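Local coordinates for protein eukaryotic translation initiation factor 2A (Schizosaccharomyces pombe, PDB 3WJ9) that probably directs the binding of methionyl-tRNAi to 40S ribosomal subunits for a small set of mRNAs, this fragment being its beta-propeller part, at residues I59-T62 with E63-A66. Numbering follows the deposited sequence.
Sequences INDT and ESGA
Two backbone hydrogen bonds pair Asp-61 with Gly-65 and Ala-66 and close the hairpin in which 63-66 folds back against 59-62. Asp-61 O receives Gly-65 N at 2.6 Å, with a C=O...donor angle of 167°, while Asp-61 N donates to Ala-66 O at 2.8 Å. Ala-66 O also lies 3.2 Å from Asn-60 CA, a CA-H...O contact beside the stronger bond. The Gly-65 backbone has positive phi, and a side chain here would collide with the preceding carbonyl oxygen, a conformation that suits a residue without a side chain.

Side-chain bonds brace the turn. The Asp-61 carboxylate is carried over it because CG stands opposite the backbone N (chi1 175°); its two oxygens then take separate partners. OD2 of Asp-61 accepts from Ser-64 OG at 3.1 Å, met on its anti side and 29° out of the carboxylate plane, and OD1 of Asp-61 accepts a long, weak bond from Glu-63 N at 3.5 Å. Ser-64 OG in turn accepts from Ala-66 N at 3.2 Å, an ST turn, so this hydroxyl donates to the carboxylate and accepts from the backbone. Replacing Asp-61 by an alanine would probably leave the Ser-64 hydroxyl without its acceptor and freer to turn out of the ST turn. On the Asn-60 side, ND2 reaches Gly-65 O at 3.1 Å in a weak, bent bond.

The Glu-63 carboxylate is directed elsewhere, forming a salt bridge with Arg-407, and Thr-62 OG1 bonds to Gly-46 O. The turn joins strands 57-61 and 67-71, the third and fourth strands of a four-stranded antiparallel sheet, one blade of the propeller, with Asn-60 and Thr-62 packing on Phe-49 of strand 48-53.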
ATOM      1  N   ILE A  59     -17.632   2.063 -10.766  1.00 49.58           N
ATOM      2  CA  ILE A  59     -16.721   0.946 -10.975  1.00 37.23           C
ATOM      3  C   ILE A  59     -16.750   0.496 -12.436  1.00 41.07           C
ATOM      4  O   ILE A  59     -17.801   0.121 -12.959  1.00 49.62           O
ATOM      5  CB  ILE A  59     -17.076  -0.242 -10.067  1.00 49.71           C
ATOM      6  CG1 ILE A  59     -17.151   0.216  -8.609  1.00 41.65           C
ATOM      7  CG2 ILE A  59     -16.065  -1.362 -10.238  1.00 55.28           C
ATOM      8  CD1 ILE A  59     -17.440  -0.901  -7.628  1.00 39.31           C
ATOM      9  N   ASN A  60     -15.593   0.533 -13.089  1.00 43.73           N
ATOM     10  CA  ASN A  60     -15.496   0.186 -14.503  1.00 54.18           C
ATOM     11  C   ASN A  60     -14.742  -1.119 -14.748  1.00 44.74           C
ATOM     12  O   ASN A  60     -14.090  -1.652 -13.850  1.00 48.14           O
ATOM     13  CB  ASN A  60     -14.814   1.316 -15.278  1.00 51.04           C
ATOM     14  CG  ASN A  60     -15.556   2.633 -15.167  1.00 49.44           C
ATOM     15  OD1 ASN A  60     -15.316   3.418 -14.250  1.00 56.54           O
ATOM     16  ND2 ASN A  60     -16.458   2.884 -16.106  1.00 52.16           N
ATOM     17  N   ASP A  61     -14.844  -1.628 -15.973  1.00 44.06           N
ATOM     18  CA  ASP A  61     -14.067  -2.784 -16.411  1.00 52.10           C
ATOM     19  C   ASP A  61     -12.818  -2.305 -17.141  1.00 51.80           C
ATOM     20  O   ASP A  61     -12.912  -1.634 -18.164  1.00 57.54           O
ATOM     21  CB  ASP A  61     -14.905  -3.691 -17.318  1.00 42.11           C
ATOM     22  CG  ASP A  61     -14.104  -4.844 -17.896  1.00 46.80           C
ATOM     23  OD1 ASP A  61     -13.166  -5.322 -17.225  1.00 63.81           O
ATOM     24  OD2 ASP A  61     -14.414  -5.268 -19.030  1.00 65.29           O
ATOM     25  N   THR A  62     -11.650  -2.657 -16.616  1.00 49.24           N
ATOM     26  CA  THR A  62     -10.385  -2.140 -17.136  1.00 48.41           C
ATOM     27  C   THR A  62     -10.060  -2.603 -18.556  1.00 54.59           C
ATOM     28  O   THR A  62      -9.102  -2.124 -19.164  1.00 68.76           O
ATOM     29  CB  THR A  62      -9.213  -2.532 -16.221  1.00 39.44           C
ATOM     30  OG1 THR A  62      -9.032  -3.954 -16.253  1.00 49.10           O
ATOM     31  CG2 THR A  62      -9.484  -2.087 -14.796  1.00 35.35           C
ATOM     32  N   GLU A  63     -10.851  -3.533 -19.081  1.00 57.45           N
ATOM     33  CA  GLU A  63     -10.643  -4.023 -20.437  1.00 60.72           C
ATOM     34  C   GLU A  63     -11.414  -3.183 -21.448  1.00 56.07           C
ATOM     35  O   GLU A  63     -10.849  -2.705 -22.432  1.00 54.06           O
ATOM     36  CB  GLU A  63     -11.055  -5.492 -20.550  1.00 59.33           C
ATOM     37  CG  GLU A  63      -9.986  -6.377 -21.167  1.00 57.92           C
ATOM     38  CD  GLU A  63      -8.702  -6.376 -20.363  1.00 67.97           C
ATOM     39  OE1 GLU A  63      -8.654  -7.051 -19.313  1.00 72.97           O
ATOM     40  OE2 GLU A  63      -7.745  -5.688 -20.774  1.00 63.55           O
ATOM     41  N   SER A  64     -12.704  -2.994 -21.196  1.00 48.44           N
ATOM     42  CA  SER A  64     -13.556  -2.251 -22.114  1.00 45.13           C
ATOM     43  C   SER A  64     -13.753  -0.804 -21.672  1.00 61.67           C
ATOM     44  O   SER A  64     -14.016   0.071 -22.493  1.00 68.05           O
ATOM     45  CB  SER A  64     -14.914  -2.945 -22.254  1.00 55.49           C
ATOM     46  OG  SER A  64     -15.547  -3.089 -20.996  1.00 54.18           O
ATOM     47  N   GLY A  65     -13.607  -0.554 -20.377  1.00 53.34           N
ATOM     48  CA  GLY A  65     -13.873   0.760 -19.821  1.00 42.71           C
ATOM     49  C   GLY A  65     -15.332   0.868 -19.431  1.00 47.74           C
ATOM     50  O   GLY A  65     -15.782   1.901 -18.936  1.00 55.89           O
ATOM     51  N   ALA A  66     -16.069  -0.216 -19.649  1.00 47.65           N
ATOM     52  CA  ALA A  66     -17.504  -0.238 -19.397  1.00 45.61           C
ATOM     53  C   ALA A  66     -17.830  -0.040 -17.925  1.00 47.81           C
ATOM     54  O   ALA A  66     -17.274  -0.712 -17.055  1.00 52.73           O
ATOM     55  CB  ALA A  66     -18.110  -1.542 -19.895  1.00 40.61           C
TER